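Local coordinates for uncharacterized protein TP-0789 domain-containing protein (Desulfovibrio piger ATCC 29098, PDB 4Z48) that is of unknown function but belongs to the LolA-like family, consistent with a possible role in handling lipids or lipoproteins in the bacterial envelope, at residues A[190-195]-A[211-216]; A[34-39]-A[116-121]; A[159-164]-A[183-188]. All coordinates share one frame; numbering follows the deposited sequence.

Interaction 1: residues A[190-195]-A[211-216]; sequences VKKLFF and RVERPR
The guanidinium of R211 has the carboxylate of E213 at its edge and in its plane: NE donates to E213 OE2 at 2.7 Å, on the anti lone pair of that oxygen, in a salt bridge within one strand. An extended chain, CG anti to the backbone N (chi1 178°), carries the group there, and R211 also makes a cation-pi contact with F220. At the edge of the F194 ring, near its plane, sits the carbonyl O of R211. The E213 carboxylate crosses this ring obliquely, planes 54° apart, with OE2 3.5 Å from F194 CE1. K192 lies on the same face of the sheet; its chain bends at chi3 and leaves NZ 4.7 Å from E213 OE1, where weak attraction is possible without contact.

On the other face L193 and V212 form a non-hydrogen-bonded pair, L193 CG being 4.3 Å from V212 CG2. K191 and R214 run side by side in the same direction, their CG atoms 4.0 Å apart. Their like charges are probably offset by acidic partners, D123 for K191 NZ and D118 for R214 NE. Four backbone bonds join the strands, two in each of the hydrogen-bonded pairs K192–E213 and F194–R211; F194 N meets R211 O at 2.8 Å, nearly along the C=O axis. Beyond the K192–E213 pair, a water bridges V190 O and R216 N. The segments belong to the antiparallel beta hairpin of strands 189-201 and 204-214 in a LolA-like sheet; strand 189-201 carries a classic beta bulge on its other edge, where V190 and K191 both face Y182 of strand 177-184.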
loop_
_atom_site.group_PDB
_atom_site.type_symbol
_atom_site.label_atom_id
_atom_site.label_comp_id
_atom_site.label_asym_id
_atom_site.label_seq_id
_atom_site.Cartn_x
_atom_site.Cartn_y
_atom_site.Cartn_z
ATOM N N VAL A 190 -13.054 9.836 -1.297
ATOM C CA VAL A 190 -12.525 9.431 -2.615
ATOM C C VAL A 190 -12.307 7.894 -2.691
ATOM O O VAL A 190 -12.441 7.299 -3.778
ATOM C CB VAL A 190 -11.241 10.243 -3.027
ATOM C CG1 VAL A 190 -10.055 9.979 -2.108
ATOM C CG2 VAL A 190 -10.852 9.972 -4.478
ATOM N N LYS A 191 -11.967 7.258 -1.554
ATOM C CA LYS A 191 -11.743 5.815 -1.572
ATOM C C LYS A 191 -12.179 5.176 -0.288
ATOM O O LYS A 191 -11.993 5.744 0.810
ATOM C CB LYS A 191 -10.261 5.434 -1.829
ATOM C CG LYS A 191 -9.595 6.015 -2.997
ATOM C CD LYS A 191 -8.371 5.227 -3.335
ATOM C CE LYS A 191 -7.754 5.935 -4.484
ATOM N NZ LYS A 191 -6.518 5.283 -4.916
ATOM N N LYS A 192 -12.738 3.965 -0.413
ATOM C CA LYS A 192 -13.116 3.114 0.726
ATOM C C LYS A 192 -12.291 1.825 0.615
ATOM O O LYS A 192 -12.332 1.169 -0.419
ATOM C CB LYS A 192 -14.638 2.802 0.768
ATOM C CG LYS A 192 -15.551 3.992 1.012
ATOM C CD LYS A 192 -16.912 3.508 1.528
ATOM C CE LYS A 192 -18.087 3.944 0.671
ATOM N NZ LYS A 192 -19.409 3.698 1.338
ATOM N N LEU A 193 -11.508 1.511 1.648
ATOM C CA LEU A 193 -10.666 0.316 1.679
ATOM C C LEU A 193 -11.187 -0.659 2.704
ATOM O O LEU A 193 -11.596 -0.250 3.793
ATOM C CB LEU A 193 -9.212 0.658 1.985
ATOM C CG LEU A 193 -8.410 1.463 0.947
ATOM C CD1 LEU A 193 -8.853 2.930 0.912
ATOM C CD2 LEU A 193 -6.927 1.432 1.304
ATOM N N PHE A 194 -11.206 -1.945 2.323
ATOM C CA PHE A 194 -11.618 -3.057 3.166
ATOM C C PHE A 194 -10.509 -4.056 3.161
ATOM O O PHE A 194 -10.161 -4.590 2.110
ATOM C CB PHE A 194 -12.932 -3.692 2.667
ATOM C CG PHE A 194 -14.099 -2.737 2.573
ATOM C CD1 PHE A 194 -14.311 -1.982 1.419
ATOM C CD2 PHE A 194 -14.969 -2.565 3.646
ATOM C CE1 PHE A 194 -15.392 -1.110 1.324
ATOM C CE2 PHE A 194 -16.053 -1.687 3.550
ATOM C CZ PHE A 194 -16.252 -0.960 2.388
ATOM N N PHE A 195 -9.926 -4.296 4.323
ATOM C CA PHE A 195 -8.849 -5.250 4.511
ATOM C C PHE A 195 -9.605 -6.504 4.999
ATOM O O PHE A 195 -9.751 -6.744 6.191
ATOM C CB PHE A 195 -7.804 -4.626 5.481
ATOM C CG PHE A 195 -7.230 -3.283 5.050
ATOM C CD1 PHE A 195 -7.920 -2.090 5.305
ATOM C CD2 PHE A 195 -5.970 -3.199 4.466
ATOM C CE1 PHE A 195 -7.392 -0.840 4.915
ATOM C CE2 PHE A 195 -5.430 -1.948 4.098
ATOM C CZ PHE A 195 -6.160 -0.779 4.299
ATOM N N ARG A 211 -10.470 -5.059 -0.676
ATOM C CA ARG A 211 -11.439 -4.491 -1.616
ATOM C C ARG A 211 -11.221 -2.961 -1.567
ATOM O O ARG A 211 -11.165 -2.377 -0.478
ATOM C CB ARG A 211 -12.885 -4.939 -1.295
ATOM C CG ARG A 211 -13.914 -4.328 -2.240
ATOM C CD ARG A 211 -15.284 -4.698 -1.758
ATOM N NE ARG A 211 -16.318 -4.015 -2.515
ATOM C CZ ARG A 211 -17.093 -4.582 -3.433
ATOM N NH1 ARG A 211 -16.959 -5.873 -3.723
ATOM N NH2 ARG A 211 -18.011 -3.866 -4.065
ATOM N N VAL A 212 -10.983 -2.320 -2.735
ATOM C CA VAL A 212 -10.769 -0.879 -2.791
ATOM C C VAL A 212 -11.834 -0.303 -3.711
ATOM O O VAL A 212 -11.916 -0.702 -4.870
ATOM C CB VAL A 212 -9.332 -0.519 -3.267
ATOM C CG1 VAL A 212 -9.122 0.992 -3.283
ATOM C CG2 VAL A 212 -8.271 -1.218 -2.404
ATOM N N GLU A 213 -12.656 0.606 -3.195
ATOM C CA GLU A 213 -13.770 1.205 -3.901
ATOM C C GLU A 213 -13.547 2.689 -4.139
ATOM O O GLU A 213 -13.062 3.404 -3.269
ATOM C CB GLU A 213 -15.081 1.027 -3.095
ATOM C CG GLU A 213 -15.535 -0.399 -2.808
ATOM C CD GLU A 213 -16.723 -0.514 -1.857
ATOM O OE1 GLU A 213 -17.234 0.533 -1.394
ATOM O OE2 GLU A 213 -17.179 -1.653 -1.611
ATOM N N ARG A 214 -13.856 3.135 -5.342
ATOM C CA ARG A 214 -13.842 4.563 -5.685
ATOM C C ARG A 214 -15.288 4.901 -5.974
ATOM O O ARG A 214 -15.771 4.597 -7.068
ATOM C CB ARG A 214 -12.881 4.890 -6.852
ATOM C CG ARG A 214 -11.416 4.922 -6.359
ATOM C CD ARG A 214 -10.486 5.477 -7.399
ATOM N NE ARG A 214 -10.588 4.729 -8.649
ATOM C CZ ARG A 214 -10.117 5.134 -9.829
ATOM N NH1 ARG A 214 -9.546 6.330 -9.954
ATOM N NH2 ARG A 214 -10.236 4.357 -10.898
ATOM N N PRO A 215 -16.032 5.391 -4.950
ATOM C CA PRO A 215 -17.466 5.680 -5.152
ATOM C C PRO A 215 -17.733 6.697 -6.281
ATOM O O PRO A 215 -18.747 6.585 -6.974
ATOM C CB PRO A 215 -17.927 6.221 -3.786
ATOM C CG PRO A 215 -16.656 6.682 -3.080
ATOM C CD PRO A 215 -15.600 5.714 -3.564
ATOM N N ARG A 216 -16.814 7.655 -6.497
ATOM C CA ARG A 216 -16.988 8.698 -7.533
ATOM C C ARG A 216 -16.713 8.149 -8.946
ATOM O O ARG A 216 -17.170 8.754 -9.918
ATOM C CB ARG A 216 -16.090 9.912 -7.222
ATOM C CG ARG A 216 -16.411 10.542 -5.834
ATOM C CD ARG A 216 -15.498 11.691 -5.387
ATOM N NE ARG A 216 -15.175 12.652 -6.449
ATOM C CZ ARG A 216 -15.943 13.671 -6.827
ATOM N NH1 ARG A 216 -17.113 13.888 -6.237
ATOM N NH2 ARG A 216 -15.553 14.475 -7.807
HETATM O O HOH W 1 -14.124 7.998 -5.765
#

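Interaction 2: residues A[34-39]-A[116-121]; sequences MSINRG and RSDLSN
Strand 34-38 meets the irregular loop 116-121 without any direct hydrogen bond between them, the nearest CA atoms, those of I36 and S117, lying 5.8 Å apart. The loop is shaped at this point by an ST turn: S117 OG accepts from L119 N at 3.1 Å. That hydroxyl takes the crowded position between backbone N and carbonyl carbon (chi1 78°), which turns it back over its own chain, and it is also hydrogen-bonded to F114 O. The CB of S117 is thereby left to the apolar contact.

Two strand residues, M34 (a selenomethionine) and I36, point toward the loop and meet that serine from alternate positions of the strand, on the same face. SE of M34 lies 3.8 Å from S117 CB; the bend at chi3 (-77°) keeps CE near S117, 4.0 Å from its OG, with L119 CD2 a looser neighbour. I36 comes in with CD1, 3.6 Å from S117 CA, while its other branch, CG2, approaches the backbone O of R116 to 3.5 Å. CG2 also lies near the carboxylate of D118, a buried group whose OD2 is hydrogen-bonded to T221 and whose OD1 accepts from S219 OG and forms a salt bridge with R214. The contact thus lays a long loop against the LolA-like sheet. At its exposed end a water makes the polar link, accepting from R38 NH2 at 2.8 Å and donating to R116 O at 2.8 Å.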
loop_
_atom_site.group_PDB
_atom_site.type_symbol
_atom_site.label_atom_id
_atom_site.label_comp_id
_atom_site.label_asym_id
_atom_site.label_seq_id
_atom_site.Cartn_x
_atom_site.Cartn_y
_atom_site.Cartn_z
HETATM N N MSE A 34 -5.679 -9.514 -9.097
HETATM C CA MSE A 34 -6.472 -8.303 -8.949
HETATM C C MSE A 34 -7.600 -8.336 -9.966
HETATM O O MSE A 34 -7.378 -8.675 -11.127
HETATM C CB MSE A 34 -5.541 -7.085 -9.124
HETATM C CG MSE A 34 -6.196 -5.803 -9.534
HETATM SE SE MSE A 34 -4.728 -4.550 -10.010
HETATM C CE MSE A 34 -4.191 -4.083 -8.366
ATOM N N SER A 35 -8.808 -8.041 -9.513
ATOM C CA SER A 35 -9.987 -7.971 -10.364
ATOM C C SER A 35 -10.605 -6.556 -10.211
ATOM O O SER A 35 -10.975 -6.140 -9.113
ATOM C CB SER A 35 -10.963 -9.096 -9.995
ATOM O OG SER A 35 -12.170 -8.987 -10.727
ATOM N N ILE A 36 -10.651 -5.811 -11.312
ATOM C CA ILE A 36 -11.168 -4.451 -11.380
ATOM C C ILE A 36 -12.537 -4.457 -12.045
ATOM O O ILE A 36 -12.652 -4.851 -13.227
ATOM C CB ILE A 36 -10.164 -3.555 -12.172
ATOM C CG1 ILE A 36 -8.711 -3.736 -11.664
ATOM C CG2 ILE A 36 -10.595 -2.085 -12.071
ATOM C CD1 ILE A 36 -7.622 -3.322 -12.644
ATOM N N ASN A 37 -13.564 -3.967 -11.323
ATOM C CA ASN A 37 -14.932 -3.942 -11.853
ATOM C C ASN A 37 -15.413 -2.526 -12.099
ATOM O O ASN A 37 -15.501 -1.734 -11.180
ATOM C CB ASN A 37 -15.891 -4.678 -10.914
ATOM C CG ASN A 37 -17.257 -4.996 -11.500
ATOM O OD1 ASN A 37 -18.035 -4.110 -11.897
ATOM N ND2 ASN A 37 -17.613 -6.275 -11.480
ATOM N N ARG A 38 -15.795 -2.242 -13.328
ATOM C CA ARG A 38 -16.285 -0.922 -13.714
ATOM C C ARG A 38 -17.499 -1.083 -14.640
ATOM O O ARG A 38 -17.327 -1.409 -15.806
ATOM C CB ARG A 38 -15.143 -0.129 -14.397
ATOM C CG ARG A 38 -15.520 1.290 -14.826
ATOM C CD ARG A 38 -14.395 1.979 -15.609
ATOM N NE ARG A 38 -13.215 2.290 -14.791
ATOM C CZ ARG A 38 -13.194 3.189 -13.807
ATOM N NH1 ARG A 38 -14.289 3.875 -13.498
ATOM N NH2 ARG A 38 -12.084 3.393 -13.112
ATOM N N GLY A 39 -18.700 -0.887 -14.095
ATOM C CA GLY A 39 -19.960 -1.012 -14.832
ATOM C C GLY A 39 -20.247 -2.397 -15.388
ATOM O O GLY A 39 -20.818 -2.521 -16.472
ATOM N N ARG A 116 -4.963 0.713 -14.149
ATOM C CA ARG A 116 -6.385 0.982 -14.358
ATOM C C ARG A 116 -7.235 0.517 -13.162
ATOM O O ARG A 116 -8.467 0.470 -13.277
ATOM C CB ARG A 116 -6.897 0.367 -15.670
ATOM C CG ARG A 116 -6.101 0.907 -16.867
ATOM C CD ARG A 116 -6.396 0.168 -18.142
ATOM N NE ARG A 116 -7.766 0.353 -18.586
ATOM C CZ ARG A 116 -8.238 -0.166 -19.716
ATOM N NH1 ARG A 116 -7.450 -0.892 -20.502
ATOM N NH2 ARG A 116 -9.494 0.044 -20.074
ATOM N N SER A 117 -6.584 0.187 -12.017
ATOM C CA SER A 117 -7.268 -0.237 -10.793
ATOM C C SER A 117 -7.735 0.961 -9.961
ATOM O O SER A 117 -7.507 2.127 -10.318
ATOM C CB SER A 117 -6.384 -1.146 -9.935
ATOM O OG SER A 117 -5.423 -0.392 -9.210
ATOM N N ASP A 118 -8.382 0.648 -8.817
ATOM C CA ASP A 118 -8.855 1.651 -7.863
ATOM C C ASP A 118 -7.742 2.069 -6.917
ATOM O O ASP A 118 -7.922 3.000 -6.140
ATOM C CB ASP A 118 -10.090 1.150 -7.143
ATOM C CG ASP A 118 -11.232 1.105 -8.145
ATOM O OD1 ASP A 118 -11.766 2.153 -8.450
ATOM O OD2 ASP A 118 -11.468 0.022 -8.746
ATOM N N LEU A 119 -6.553 1.488 -7.083
ATOM C CA LEU A 119 -5.350 1.919 -6.353
ATOM C C LEU A 119 -4.630 2.991 -7.180
ATOM O O LEU A 119 -4.609 2.872 -8.412
ATOM C CB LEU A 119 -4.405 0.714 -6.179
ATOM C CG LEU A 119 -4.676 -0.329 -5.109
ATOM C CD1 LEU A 119 -5.909 -1.170 -5.430
ATOM C CD2 LEU A 119 -3.522 -1.306 -5.063
ATOM N N SER A 120 -4.028 4.006 -6.532
ATOM C CA SER A 120 -3.196 5.003 -7.187
ATOM C C SER A 120 -1.754 4.549 -7.109
ATOM O O SER A 120 -1.461 3.676 -6.302
ATOM C CB SER A 120 -3.358 6.357 -6.510
ATOM O OG SER A 120 -4.654 6.896 -6.707
ATOM N N ASN A 121 -0.841 5.157 -7.898
ATOM C CA ASN A 121 0.587 4.811 -7.825
ATOM C C ASN A 121 1.153 5.060 -6.404
ATOM O O ASN A 121 1.963 4.270 -5.908
ATOM C CB ASN A 121 1.394 5.608 -8.860
ATOM C CG ASN A 121 1.060 5.236 -10.272
ATOM O OD1 ASN A 121 0.789 4.080 -10.569
ATOM N ND2 ASN A 121 1.041 6.218 -11.162
HETATM O O HOH W 2 -9.859 2.538 -14.559
#

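Interaction 3: residues A[159-164]-A[183-188]; sequences KETQYS and YDKKDR
Segments 159-164 and 183-188 meet at the open end of the antiparallel hairpin formed by strands 163-171 and 177-184, where a type I turn from D184 to D187 leads on to the next strand. S164 makes two bonds across: its N donates to Y183 O at 2.8 Å, from above the carbonyl plane, and its OG donates to D184 O at 2.6 Å. D184 O is therefore gripped twice, since D187 N closes the turn on the same oxygen. A water satisfies a further side of S164 OG and donates also to D187 OD1.

The carboxylate of D184 organises the turn from within. OD1 accepts from K186 N, an Asx turn, and from R188 N at 2.8 Å; OD2 takes a side-on grip from the R188 guanidinium in a salt bridge, with NE at 2.9 Å on its syn lone pair and NH2 from above the carboxylate plane. On the other segment an ST turn binds Y163 N to T161 OG1 at 3.2 Å, and T161 OG1 is held in turn by E122. The phenol OH of Y163 is hydrogen-bonded to D123.

K185, bent at chi2, chi3 and chi4, folds across T161 so that NZ donates to T161 O at 2.8 Å and to a water that bridges to K159 O. The buried carbonyl O of Y163 has no hydrogen-bond partner and lies 3.7 Å from K185 NZ.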
loop_
_atom_site.group_PDB
_atom_site.type_symbol
_atom_site.label_atom_id
_atom_site.label_comp_id
_atom_site.label_asym_id
_atom_site.label_seq_id
_atom_site.Cartn_x
_atom_site.Cartn_y
_atom_site.Cartn_z
ATOM N N LYS A 159 3.597 17.481 2.199
ATOM C CA LYS A 159 3.630 16.119 1.681
ATOM C C LYS A 159 2.802 16.038 0.379
ATOM O O LYS A 159 1.673 16.538 0.302
ATOM C CB LYS A 159 3.163 15.095 2.730
ATOM C CG LYS A 159 3.239 13.642 2.275
ATOM C CD LYS A 159 2.570 12.723 3.270
ATOM C CE LYS A 159 2.059 11.435 2.657
ATOM N NZ LYS A 159 3.125 10.689 1.933
ATOM N N GLU A 160 3.436 15.463 -0.649
ATOM C CA GLU A 160 2.917 15.234 -1.998
ATOM C C GLU A 160 1.961 14.044 -1.950
ATOM O O GLU A 160 2.393 12.881 -1.928
ATOM C CB GLU A 160 4.110 14.963 -2.937
ATOM C CG GLU A 160 3.822 15.016 -4.423
ATOM C CD GLU A 160 4.983 15.608 -5.197
ATOM O OE1 GLU A 160 6.020 14.919 -5.338
ATOM O OE2 GLU A 160 4.881 16.786 -5.605
ATOM N N THR A 161 0.658 14.333 -1.876
ATOM C CA THR A 161 -0.364 13.273 -1.778
ATOM C C THR A 161 -1.686 13.801 -2.298
ATOM O O THR A 161 -1.920 15.005 -2.257
ATOM C CB THR A 161 -0.491 12.768 -0.292
ATOM O OG1 THR A 161 -1.561 11.821 -0.184
ATOM C CG2 THR A 161 -0.715 13.897 0.710
ATOM N N GLN A 162 -2.561 12.917 -2.773
ATOM C CA GLN A 162 -3.865 13.395 -3.231
ATOM C C GLN A 162 -4.844 13.485 -2.034
ATOM O O GLN A 162 -5.944 14.024 -2.168
ATOM C CB GLN A 162 -4.419 12.436 -4.307
ATOM C CG GLN A 162 -4.930 11.145 -3.737
ATOM C CD GLN A 162 -5.229 10.118 -4.785
ATOM O OE1 GLN A 162 -4.381 9.283 -5.107
ATOM N NE2 GLN A 162 -6.450 10.152 -5.320
ATOM N N TYR A 163 -4.458 12.916 -0.884
ATOM C CA TYR A 163 -5.380 12.833 0.234
ATOM C C TYR A 163 -5.219 13.949 1.253
ATOM O O TYR A 163 -4.112 14.421 1.503
ATOM C CB TYR A 163 -5.249 11.483 0.946
ATOM C CG TYR A 163 -5.273 10.299 0.007
ATOM C CD1 TYR A 163 -6.409 9.998 -0.740
ATOM C CD2 TYR A 163 -4.148 9.493 -0.157
ATOM C CE1 TYR A 163 -6.454 8.875 -1.571
ATOM C CE2 TYR A 163 -4.167 8.387 -1.022
ATOM C CZ TYR A 163 -5.310 8.102 -1.743
ATOM O OH TYR A 163 -5.300 6.993 -2.547
ATOM N N SER A 164 -6.344 14.360 1.826
ATOM C CA SER A 164 -6.362 15.390 2.861
ATOM C C SER A 164 -6.338 14.732 4.228
ATOM O O SER A 164 -5.798 15.308 5.177
ATOM C CB SER A 164 -7.591 16.278 2.730
ATOM O OG SER A 164 -8.765 15.488 2.807
ATOM N N TYR A 183 -9.995 10.676 2.010
ATOM C CA TYR A 183 -10.616 11.929 1.635
ATOM C C TYR A 183 -9.698 12.738 0.724
ATOM O O TYR A 183 -8.484 12.749 0.929
ATOM C CB TYR A 183 -10.987 12.705 2.902
ATOM C CG TYR A 183 -12.093 12.011 3.674
ATOM C CD1 TYR A 183 -11.800 11.035 4.632
ATOM C CD2 TYR A 183 -13.430 12.265 3.389
ATOM C CE1 TYR A 183 -12.819 10.382 5.335
ATOM C CE2 TYR A 183 -14.454 11.617 4.081
ATOM C CZ TYR A 183 -14.145 10.652 5.025
ATOM O OH TYR A 183 -15.172 10.004 5.665
ATOM N N ASP A 184 -10.280 13.393 -0.286
ATOM C CA ASP A 184 -9.529 14.184 -1.261
ATOM C C ASP A 184 -9.305 15.615 -0.717
ATOM O O ASP A 184 -9.758 15.926 0.398
ATOM C CB ASP A 184 -10.211 14.186 -2.664
ATOM C CG ASP A 184 -11.560 14.893 -2.824
ATOM O OD1 ASP A 184 -11.965 15.638 -1.895
ATOM O OD2 ASP A 184 -12.208 14.710 -3.889
ATOM N N LYS A 185 -8.650 16.483 -1.518
ATOM C CA LYS A 185 -8.340 17.867 -1.105
ATOM C C LYS A 185 -9.591 18.750 -0.962
ATOM O O LYS A 185 -9.488 19.862 -0.425
ATOM C CB LYS A 185 -7.341 18.541 -2.073
ATOM C CG LYS A 185 -6.022 17.803 -2.264
ATOM C CD LYS A 185 -5.167 17.794 -1.034
ATOM C CE LYS A 185 -3.743 18.043 -1.423
ATOM N NZ LYS A 185 -2.832 17.163 -0.653
ATOM N N LYS A 186 -10.751 18.279 -1.454
ATOM C CA LYS A 186 -12.026 18.993 -1.345
ATOM C C LYS A 186 -12.900 18.356 -0.251
ATOM O O LYS A 186 -14.109 18.582 -0.220
ATOM C CB LYS A 186 -12.750 19.011 -2.696
ATOM C CG LYS A 186 -12.136 20.000 -3.691
ATOM C CD LYS A 186 -12.820 19.938 -5.056
ATOM C CE LYS A 186 -12.029 20.601 -6.165
ATOM N NZ LYS A 186 -12.063 22.085 -6.072
ATOM N N ASP A 187 -12.257 17.584 0.668
ATOM C CA ASP A 187 -12.812 16.867 1.827
ATOM C C ASP A 187 -13.872 15.815 1.418
ATOM O O ASP A 187 -14.641 15.353 2.260
ATOM C CB ASP A 187 -13.389 17.859 2.871
ATOM C CG ASP A 187 -12.386 18.879 3.376
ATOM O OD1 ASP A 187 -11.247 18.482 3.704
ATOM O OD2 ASP A 187 -12.729 20.084 3.409
ATOM N N ARG A 188 -13.882 15.404 0.143
ATOM C CA ARG A 188 -14.842 14.402 -0.338
ATOM C C ARG A 188 -14.277 13.011 -0.172
ATOM O O ARG A 188 -13.082 12.798 -0.414
ATOM C CB ARG A 188 -15.216 14.616 -1.836
ATOM C CG ARG A 188 -15.863 15.960 -2.135
ATOM C CD ARG A 188 -15.998 16.164 -3.629
ATOM N NE ARG A 188 -14.693 16.101 -4.290
ATOM C CZ ARG A 188 -14.392 16.739 -5.411
ATOM N NH1 ARG A 188 -15.296 17.508 -6.010
ATOM N NH2 ARG A 188 -13.178 16.629 -5.936
HETATM O O HOH W 3 -0.776 17.423 1.170
HETATM O O HOH W 4 -10.621 16.086 4.774
#

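In the fold
Interaction 1 touches both others and lies at the corner of a bent row: its centre is about 10 Å from that of interaction 2 and about 14 Å from that of interaction 3, which are themselves about 19 Å apart. D118 ties the loop of interaction 2 to the hairpin, its OD1 2.8 Å from R214 NE in a salt bridge and its O 2.9 Å from K191 NZ, a probable hydrogen bond. Toward interaction 3, K191 NZ lies 3.2 Å from Y163 OH, and V190 CG1 packs 3.8 Å from Y163 CE1. D123, a partner of both K191 and Y163, joins these sites. No ligand or active site is identified nearby.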